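Local atomic coordinates of thiosulfate sulfurtransferase (Pseudomonas aeruginosa, PDB entry 1YT8), a protein that probably transfers sulfur from thiosulfate to cyanide, using a chain that folds into four rhodanese-like domains. Residues Ile223-Leu227 with Arg501-Tyr507; Gly106-Arg110 with Gln517-Asp521; Leu26-Glu32 with Ala43-Ser49. Numbering follows the deposited sequence.

Contact 1 of 3, residues Ile223-Leu227 with Arg501-Tyr507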
loop_
_atom_site.group_PDB
_atom_site.type_symbol
_atom_site.label_atom_id
_atom_site.label_comp_id
_atom_site.label_asym_id
_atom_site.label_seq_id
_atom_site.Cartn_x
_atom_site.Cartn_y
_atom_site.Cartn_z
ATOM N N ILE A 223 -9.166 13.901 11.102
ATOM C CA ILE A 223 -9.945 13.215 12.125
ATOM C C ILE A 223 -10.085 14.169 13.310
ATOM O O ILE A 223 -11.180 14.372 13.836
ATOM C CB ILE A 223 -9.236 11.916 12.599
ATOM C CG1 ILE A 223 -9.432 10.816 11.553
ATOM C CG2 ILE A 223 -9.776 11.476 13.963
ATOM C CD1 ILE A 223 -8.717 9.503 11.862
ATOM N N GLY A 224 -8.962 14.758 13.710
ATOM C CA GLY A 224 -8.965 15.687 14.827
ATOM C C GLY A 224 -9.749 16.949 14.527
ATOM O O GLY A 224 -10.341 17.547 15.426
ATOM N N TRP A 225 -9.740 17.363 13.264
ATOM C CA TRP A 225 -10.465 18.558 12.839
ATOM C C TRP A 225 -11.964 18.313 13.035
ATOM O O TRP A 225 -12.684 19.164 13.556
ATOM C CB TRP A 225 -10.152 18.849 11.363
ATOM C CG TRP A 225 -10.437 20.260 10.935
ATOM C CD1 TRP A 225 -11.552 20.713 10.285
ATOM C CD2 TRP A 225 -9.593 21.405 11.130
ATOM N NE1 TRP A 225 -11.453 22.070 10.062
ATOM C CE2 TRP A 225 -10.261 22.519 10.569
ATOM C CE3 TRP A 225 -8.336 21.598 11.725
ATOM C CZ2 TRP A 225 -9.713 23.808 10.585
ATOM C CZ3 TRP A 225 -7.791 22.881 11.741
ATOM C CH2 TRP A 225 -8.481 23.969 11.173
ATOM N N THR A 226 -12.423 17.137 12.625
ATOM C CA THR A 226 -13.827 16.769 12.769
ATOM C C THR A 226 -14.189 16.616 14.243
ATOM O O THR A 226 -15.220 17.121 14.689
ATOM C CB THR A 226 -14.126 15.444 12.038
ATOM O OG1 THR A 226 -13.887 15.618 10.639
ATOM C CG2 THR A 226 -15.572 15.017 12.256
ATOM N N LEU A 227 -13.336 15.932 14.999
ATOM C CA LEU A 227 -13.592 15.727 16.422
ATOM C C LEU A 227 -13.647 17.056 17.170
ATOM O O LEU A 227 -14.316 17.171 18.198
ATOM C CB LEU A 227 -12.513 14.828 17.036
ATOM C CG LEU A 227 -12.437 13.393 16.507
ATOM C CD1 LEU A 227 -11.274 12.661 17.173
ATOM C CD2 LEU A 227 -13.751 12.673 16.772
ATOM N N ARG A 501 -17.512 8.864 14.655
ATOM C CA ARG A 501 -16.545 9.503 15.539
ATOM C C ARG A 501 -15.876 8.490 16.464
ATOM O O ARG A 501 -14.688 8.609 16.768
ATOM C CB ARG A 501 -17.233 10.592 16.370
ATOM C CG ARG A 501 -17.792 11.752 15.546
ATOM C CD ARG A 501 -18.691 12.652 16.388
ATOM N NE ARG A 501 -17.977 13.299 17.486
ATOM C CZ ARG A 501 -17.289 14.432 17.373
ATOM N NH1 ARG A 501 -17.220 15.058 16.206
ATOM N NH2 ARG A 501 -16.667 14.937 18.431
ATOM N N GLU A 502 -16.638 7.491 16.902
ATOM C CA GLU A 502 -16.109 6.466 17.796
ATOM C C GLU A 502 -14.987 5.676 17.129
ATOM O O GLU A 502 -13.984 5.352 17.762
ATOM C CB GLU A 502 -17.221 5.504 18.229
ATOM C CG GLU A 502 -18.377 6.158 18.981
ATOM C CD GLU A 502 -19.256 7.023 18.085
ATOM O OE1 GLU A 502 -19.731 6.517 17.043
ATOM O OE2 GLU A 502 -19.478 8.205 18.427
ATOM N N ALA A 503 -15.165 5.361 15.850
ATOM C CA ALA A 503 -14.160 4.612 15.106
ATOM C C ALA A 503 -12.916 5.469 14.877
ATOM O O ALA A 503 -11.790 4.974 14.938
ATOM C CB ALA A 503 -14.732 4.152 13.772
HETATM N N MSE A 504 -13.119 6.756 14.617
HETATM C CA MSE A 504 -11.999 7.654 14.380
HETATM C C MSE A 504 -11.186 7.894 15.647
HETATM O O MSE A 504 -9.958 7.885 15.609
HETATM C CB MSE A 504 -12.492 8.977 13.791
HETATM C CG MSE A 504 -13.119 8.821 12.412
HETATM SE SE MSE A 504 -13.525 10.524 11.565
HETATM C CE MSE A 504 -12.885 10.134 9.779
ATOM N N GLN A 505 -11.861 8.098 16.774
ATOM C CA GLN A 505 -11.142 8.302 18.027
ATOM C C GLN A 505 -10.442 6.995 18.392
ATOM O O GLN A 505 -9.332 6.996 18.927
ATOM C CB GLN A 505 -12.106 8.698 19.150
ATOM C CG GLN A 505 -11.431 8.873 20.511
ATOM C CD GLN A 505 -10.373 9.962 20.510
ATOM O OE1 GLN A 505 -10.655 11.111 20.175
ATOM N NE2 GLN A 505 -9.149 9.609 20.892
ATOM N N GLY A 506 -11.102 5.879 18.094
ATOM C CA GLY A 506 -10.526 4.580 18.396
ATOM C C GLY A 506 -9.233 4.360 17.637
ATOM O O GLY A 506 -8.320 3.690 18.122
ATOM N N TYR A 507 -9.159 4.925 16.434
ATOM C CA TYR A 507 -7.968 4.805 15.603
ATOM C C TYR A 507 -6.814 5.547 16.280
ATOM O O TYR A 507 -5.688 5.050 16.333
ATOM C CB TYR A 507 -8.224 5.402 14.218
ATOM C CG TYR A 507 -7.056 5.246 13.274
ATOM C CD1 TYR A 507 -6.709 3.992 12.767
ATOM C CD2 TYR A 507 -6.274 6.343 12.914
ATOM C CE1 TYR A 507 -5.609 3.836 11.926
ATOM C CE2 TYR A 507 -5.170 6.196 12.076
ATOM C CZ TYR A 507 -4.845 4.942 11.588
ATOM O OH TYR A 507 -3.755 4.793 10.762
#

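Contact 2 of 3, residues Gly106-Arg110 with Gln517-Asp521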
loop_
_atom_site.group_PDB
_atom_site.type_symbol
_atom_site.label_atom_id
_atom_site.label_comp_id
_atom_site.label_asym_id
_atom_site.label_seq_id
_atom_site.Cartn_x
_atom_site.Cartn_y
_atom_site.Cartn_z
ATOM N N GLY A 106 3.938 -14.409 20.741
ATOM C CA GLY A 106 4.172 -13.379 19.746
ATOM C C GLY A 106 3.205 -12.219 19.861
ATOM O O GLY A 106 2.034 -12.408 20.178
ATOM N N GLU A 107 3.697 -11.013 19.597
ATOM C CA GLU A 107 2.871 -9.814 19.671
ATOM C C GLU A 107 1.989 -9.735 18.425
ATOM O O GLU A 107 2.423 -10.088 17.332
ATOM C CB GLU A 107 3.773 -8.576 19.759
ATOM C CG GLU A 107 3.052 -7.247 20.012
ATOM C CD GLU A 107 2.426 -7.142 21.404
ATOM O OE1 GLU A 107 2.799 -7.922 22.305
ATOM O OE2 GLU A 107 1.567 -6.260 21.602
ATOM N N LEU A 108 0.746 -9.288 18.595
ATOM C CA LEU A 108 -0.174 -9.161 17.468
ATOM C C LEU A 108 -0.664 -7.725 17.325
ATOM O O LEU A 108 -0.842 -7.021 18.316
ATOM C CB LEU A 108 -1.360 -10.118 17.636
ATOM C CG LEU A 108 -1.003 -11.595 17.409
ATOM C CD1 LEU A 108 -2.220 -12.477 17.673
ATOM C CD2 LEU A 108 -0.513 -11.779 15.974
ATOM N N PHE A 109 -0.886 -7.302 16.084
ATOM C CA PHE A 109 -1.322 -5.940 15.798
ATOM C C PHE A 109 -2.562 -5.902 14.922
ATOM O O PHE A 109 -2.801 -6.811 14.129
ATOM C CB PHE A 109 -0.209 -5.188 15.059
ATOM C CG PHE A 109 1.057 -5.018 15.852
ATOM C CD1 PHE A 109 1.340 -3.807 16.474
ATOM C CD2 PHE A 109 1.980 -6.055 15.948
ATOM C CE1 PHE A 109 2.530 -3.624 17.180
ATOM C CE2 PHE A 109 3.177 -5.887 16.653
ATOM C CZ PHE A 109 3.453 -4.667 17.270
ATOM N N ARG A 110 -3.353 -4.845 15.058
ATOM C CA ARG A 110 -4.525 -4.700 14.206
ATOM C C ARG A 110 -4.212 -3.579 13.222
ATOM O O ARG A 110 -3.131 -2.981 13.281
ATOM C CB ARG A 110 -5.783 -4.363 15.013
ATOM C CG ARG A 110 -5.677 -3.117 15.860
ATOM C CD ARG A 110 -7.053 -2.660 16.342
ATOM N NE ARG A 110 -7.865 -2.135 15.247
ATOM C CZ ARG A 110 -8.811 -2.817 14.606
ATOM N NH1 ARG A 110 -9.086 -4.072 14.944
ATOM N NH2 ARG A 110 -9.479 -2.242 13.615
ATOM N N GLN A 517 3.706 -1.479 22.134
ATOM C CA GLN A 517 3.652 -2.768 21.445
ATOM C C GLN A 517 4.980 -3.103 20.771
ATOM O O GLN A 517 5.404 -4.262 20.767
ATOM C CB GLN A 517 2.542 -2.789 20.390
ATOM C CG GLN A 517 1.128 -2.790 20.936
ATOM C CD GLN A 517 0.147 -3.328 19.919
ATOM O OE1 GLN A 517 0.030 -4.545 19.731
ATOM N NE2 GLN A 517 -0.544 -2.429 19.233
ATOM N N LEU A 518 5.623 -2.096 20.184
ATOM C CA LEU A 518 6.917 -2.300 19.532
ATOM C C LEU A 518 7.913 -2.843 20.553
ATOM O O LEU A 518 8.728 -3.711 20.242
ATOM C CB LEU A 518 7.452 -0.980 18.957
ATOM C CG LEU A 518 6.790 -0.411 17.697
ATOM C CD1 LEU A 518 7.466 0.903 17.316
ATOM C CD2 LEU A 518 6.908 -1.412 16.551
ATOM N N GLY A 519 7.841 -2.326 21.778
ATOM C CA GLY A 519 8.737 -2.784 22.823
ATOM C C GLY A 519 8.502 -4.250 23.132
ATOM O O GLY A 519 9.446 -5.003 23.361
ATOM N N ARG A 520 7.239 -4.663 23.137
ATOM C CA ARG A 520 6.917 -6.054 23.420
ATOM C C ARG A 520 7.345 -6.973 22.281
ATOM O O ARG A 520 7.773 -8.102 22.525
ATOM C CB ARG A 520 5.418 -6.221 23.702
ATOM C CG ARG A 520 4.964 -5.585 25.015
ATOM C CD ARG A 520 3.793 -6.347 25.626
ATOM N NE ARG A 520 2.576 -6.254 24.828
ATOM C CZ ARG A 520 1.749 -5.211 24.837
ATOM N NH1 ARG A 520 2.007 -4.164 25.608
ATOM N NH2 ARG A 520 0.662 -5.216 24.074
ATOM N N ASP A 521 7.240 -6.496 21.041
ATOM C CA ASP A 521 7.638 -7.304 19.889
ATOM C C ASP A 521 9.157 -7.478 19.867
ATOM O O ASP A 521 9.656 -8.599 19.771
ATOM C CB ASP A 521 7.193 -6.650 18.584
ATOM C CG ASP A 521 7.648 -7.429 17.371
ATOM O OD1 ASP A 521 7.021 -8.463 17.051
ATOM O OD2 ASP A 521 8.651 -7.021 16.749
HETATM O O HOH W 1 4.648 -9.238 15.749
HETATM O O HOH W 2 6.416 -10.829 18.794
#

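Contact 3 of 3, residues Leu26-Glu32 with Ala43-Ser49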
loop_
_atom_site.group_PDB
_atom_site.type_symbol
_atom_site.label_atom_id
_atom_site.label_comp_id
_atom_site.label_asym_id
_atom_site.label_seq_id
_atom_site.Cartn_x
_atom_site.Cartn_y
_atom_site.Cartn_z
ATOM N N LEU A 26 6.620 -13.218 5.322
ATOM C CA LEU A 26 5.580 -13.786 6.182
ATOM C C LEU A 26 4.272 -13.274 5.595
ATOM O O LEU A 26 3.921 -12.106 5.773
ATOM C CB LEU A 26 5.749 -13.284 7.617
ATOM C CG LEU A 26 4.712 -13.724 8.650
ATOM C CD1 LEU A 26 4.686 -15.243 8.741
ATOM C CD2 LEU A 26 5.053 -13.115 10.000
ATOM N N LEU A 27 3.553 -14.148 4.900
ATOM C CA LEU A 27 2.323 -13.747 4.232
ATOM C C LEU A 27 1.015 -14.227 4.848
ATOM O O LEU A 27 0.802 -15.426 5.026
ATOM C CB LEU A 27 2.372 -14.206 2.772
ATOM C CG LEU A 27 3.601 -13.819 1.945
ATOM C CD1 LEU A 27 3.507 -14.449 0.557
ATOM C CD2 LEU A 27 3.694 -12.303 1.844
ATOM N N ASP A 28 0.142 -13.273 5.160
ATOM C CA ASP A 28 -1.177 -13.567 5.705
ATOM C C ASP A 28 -2.028 -13.679 4.440
ATOM O O ASP A 28 -2.225 -12.687 3.735
ATOM C CB ASP A 28 -1.668 -12.397 6.560
ATOM C CG ASP A 28 -2.956 -12.713 7.312
ATOM O OD1 ASP A 28 -3.829 -13.417 6.755
ATOM O OD2 ASP A 28 -3.101 -12.245 8.461
ATOM N N VAL A 29 -2.525 -14.875 4.140
ATOM C CA VAL A 29 -3.315 -15.060 2.928
ATOM C C VAL A 29 -4.825 -14.867 3.064
ATOM O O VAL A 29 -5.570 -15.108 2.115
ATOM C CB VAL A 29 -3.032 -16.441 2.288
ATOM C CG1 VAL A 29 -1.576 -16.509 1.848
ATOM C CG2 VAL A 29 -3.348 -17.561 3.281
ATOM N N ARG A 30 -5.280 -14.438 4.237
ATOM C CA ARG A 30 -6.702 -14.180 4.440
ATOM C C ARG A 30 -7.037 -12.871 3.724
ATOM O O ARG A 30 -6.140 -12.184 3.228
ATOM C CB ARG A 30 -7.010 -14.014 5.930
ATOM C CG ARG A 30 -6.782 -15.251 6.782
ATOM C CD ARG A 30 -6.997 -14.928 8.254
ATOM N NE ARG A 30 -5.951 -14.059 8.789
ATOM C CZ ARG A 30 -6.021 -13.441 9.965
ATOM N NH1 ARG A 30 -7.095 -13.591 10.735
ATOM N NH2 ARG A 30 -5.019 -12.676 10.373
ATOM N N GLU A 31 -8.322 -12.530 3.660
ATOM C CA GLU A 31 -8.740 -11.278 3.041
ATOM C C GLU A 31 -8.264 -10.141 3.950
ATOM O O GLU A 31 -7.908 -10.374 5.109
ATOM C CB GLU A 31 -10.262 -11.224 2.896
ATOM C CG GLU A 31 -10.856 -12.281 1.962
ATOM C CD GLU A 31 -10.329 -12.174 0.541
ATOM O OE1 GLU A 31 -10.140 -11.037 0.055
ATOM O OE2 GLU A 31 -10.121 -13.224 -0.104
ATOM N N GLU A 32 -8.282 -8.915 3.436
ATOM C CA GLU A 32 -7.804 -7.772 4.206
ATOM C C GLU A 32 -8.523 -7.474 5.518
ATOM O O GLU A 32 -7.870 -7.156 6.510
ATOM C CB GLU A 32 -7.786 -6.504 3.339
ATOM C CG GLU A 32 -7.008 -5.356 3.992
ATOM C CD GLU A 32 -6.976 -4.086 3.159
ATOM O OE1 GLU A 32 -8.052 -3.498 2.919
ATOM O OE2 GLU A 32 -5.870 -3.669 2.751
ATOM N N ALA A 43 4.101 -9.171 9.137
ATOM C CA ALA A 43 3.338 -10.019 8.238
ATOM C C ALA A 43 2.758 -9.114 7.152
ATOM O O ALA A 43 2.168 -8.071 7.446
ATOM C CB ALA A 43 2.210 -10.722 8.996
ATOM N N ALA A 44 2.952 -9.508 5.901
ATOM C CA ALA A 44 2.433 -8.755 4.772
ATOM C C ALA A 44 1.153 -9.448 4.340
ATOM O O ALA A 44 1.078 -10.676 4.349
ATOM C CB ALA A 44 3.444 -8.753 3.627
ATOM N N ASN A 45 0.142 -8.672 3.966
ATOM C CA ASN A 45 -1.115 -9.268 3.545
ATOM C C ASN A 45 -1.177 -9.469 2.036
ATOM O O ASN A 45 -1.119 -8.512 1.270
ATOM C CB ASN A 45 -2.292 -8.400 4.008
ATOM C CG ASN A 45 -3.645 -9.004 3.661
ATOM O OD1 ASN A 45 -3.850 -10.216 3.768
ATOM N ND2 ASN A 45 -4.585 -8.157 3.269
ATOM N N LEU A 46 -1.260 -10.724 1.618
ATOM C CA LEU A 46 -1.391 -11.046 0.204
ATOM C C LEU A 46 -2.479 -12.106 0.125
ATOM O O LEU A 46 -2.209 -13.306 0.141
ATOM C CB LEU A 46 -0.077 -11.568 -0.391
ATOM C CG LEU A 46 -0.178 -11.974 -1.873
ATOM C CD1 LEU A 46 -0.953 -10.923 -2.656
ATOM C CD2 LEU A 46 1.218 -12.170 -2.459
ATOM N N PRO A 47 -3.740 -11.660 0.070
ATOM C CA PRO A 47 -4.904 -12.546 -0.005
ATOM C C PRO A 47 -4.768 -13.624 -1.072
ATOM O O PRO A 47 -4.370 -13.345 -2.205
ATOM C CB PRO A 47 -6.044 -11.580 -0.313
ATOM C CG PRO A 47 -5.606 -10.317 0.394
ATOM C CD PRO A 47 -4.152 -10.246 -0.001
ATOM N N LEU A 48 -5.092 -14.857 -0.698
ATOM C CA LEU A 48 -5.038 -15.971 -1.632
ATOM C C LEU A 48 -5.761 -15.553 -2.912
ATOM O O LEU A 48 -5.344 -15.899 -4.014
ATOM C CB LEU A 48 -5.728 -17.200 -1.031
ATOM C CG LEU A 48 -5.821 -18.442 -1.925
ATOM C CD1 LEU A 48 -4.441 -19.056 -2.116
ATOM C CD2 LEU A 48 -6.766 -19.451 -1.285
ATOM N N SER A 49 -6.838 -14.790 -2.752
ATOM C CA SER A 49 -7.634 -14.321 -3.888
ATOM C C SER A 49 -6.846 -13.626 -5.000
ATOM O O SER A 49 -7.220 -13.722 -6.174
ATOM C CB SER A 49 -8.746 -13.389 -3.401
ATOM O OG SER A 49 -9.709 -14.099 -2.648
HETATM O O HOH W 3 -7.915 -14.632 0.341
#

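Contact 1 of 3, residues Ile223-Leu227 with Arg501-Tyr507
I223 overlaps the base of M504, a selenomethionine in this crystal, its CG2 lying 3.7 Å from M504 CB, while I223 CD1 reaches 4.1 Å from Y507 CD2. A branched isoleucine suits this spot because its two arms meet different residues of helix 501-512. The contact packs helix 221-227 of the second rhodanese-like domain on this near-C-terminal helix; the segment axes approach to 10.3 Å at 131°, roughly antiparallel but splayed. One turn on, the end of L227 bends in, and its CD1 comes within 3.4 Å of Q505 OE1; the Q505 amide nitrogen bonds to D509. At the edge, the long R501 side chain reaches the last carbonyls of helix 221-227: R501 NH1 donates to T226 O (3.2 Å) and NH2 to L227 O (3.3 Å), with L227 CD2 over one guanidinium face. Y507 OH bonds to K117. Apolar packing thus fills the buried side, while a positive charge meets carbonyls at the helix C-terminus, where the helix dipole favours a cation.

Contact 2 of 3, residues Gly106-Arg110 with Gln517-Asp521
Q517 begins the contact, its aliphatic CB pressed 3.3 Å from F109 CE1 and its amide end lying over one face of the F109 ring. A glutamine does two jobs here: its methylene groups pack against an aromatic ring, and its polar tip can sit close to the E107 carboxylate and the L108 carbonyl. L518 turns its CA-to-CB bond away, and its side chain packs on A118 of helix 114-127; the backbone L518 N, 4.5 Å from F109 CZ, lies at the ring edge. R520, three residues after Q517 and so back on the same side of the helix, points toward the loop and forms a salt bridge with E107. R520 NE donates to E107 OE1 at 3.0 Å, and NH2 makes a weak bond to OE2 at 2.8 Å. R520 NH1 also pairs with E516, so this arginine spans two acids. D521 closes the segment, its CB 4.1 Å from E107 CB and 4.4 Å from F109 CZ. Its OD1 accepts from two waters: one, 2.8 Å from D521 OD1, also donates to E107 O at 2.9 Å; the other, 3.0 Å from D521 OD1, accepts from E107 N at 2.8 Å. D521 OD2 bonds to T523, and D521 O accepts from R15. Helix 514-521 thus packs on the loop that joins helices 97-103 and 114-127. An extended loop has backbone groups to satisfy: waters link E107 N and O to D521, and W101 also bonds to E107 O, while a charge pair and a buried phenyl ring supply the direct contact.

Contact 3 of 3, residues Leu26-Glu32 with Ala43-Ser49
L26 starts a short parallel ladder: its carbonyl accepts from A44 N (L26 O to A44 N, 2.8 Å), and its CD2 packs 3.8 Å from A43 CB. L27 pairs with A44, small enough to let L27 CD2 lie 4.0 Å from A44 CB on the face where both side chains point. D28, bridged to N45, donates from its N to A44 O at 2.9 Å and accepts at its O from L46 N at 3.0 Å. Its carboxylate makes an Asx turn, D28 OD1 accepting from R30 N at 3.1 Å, and a salt bridge with R30 (NH2 to D28 OD2, 2.7 Å), which fixes the chain as it leaves the strand. V29 O carries the pairing past the strand by accepting from L48 N at 2.9 Å. E31, the N-cap residue of helix 32-35, accepts from S49 (OG to E31 OE2, 2.7 Å), and a water joins V29 O to E31 OE2. E32 lies against the N45 side chain, while its carboxylate forms a salt bridge with R492. Together the segments form part of a rhodanese-like beta-alpha-beta crossover: strand 25-28 lies between strand 66-69 and edge strand 44-45, V29 and L48 pack on helix 75-85, and L46 packs on helix 51-58.

Overall arrangement
Contact 3 is internal to the first rhodanese-like domain, whereas contacts 1 and 2 bring consecutive C-terminal helices, 501-512 and 514-521, against distant parts of the chain. Contact 1 is nested within the loop closed by contact 2; their centres lie 23 Å apart. Helix 114-127 links them, its K117 bonding to Y507 and its A118 meeting L518. Centres of contacts 2 and 3 are 18 Å apart, their nearest atoms about 7 Å; centres of contacts 1 and 3, 28 Å. Contact 1 lies beside bound sulfite, probably from the crystallisation liquor but possibly marking a pocket: the Y507 side chain is about 5 Å away. The I223 backbone bonds to A194, which with C193 lines a sulfite pocket.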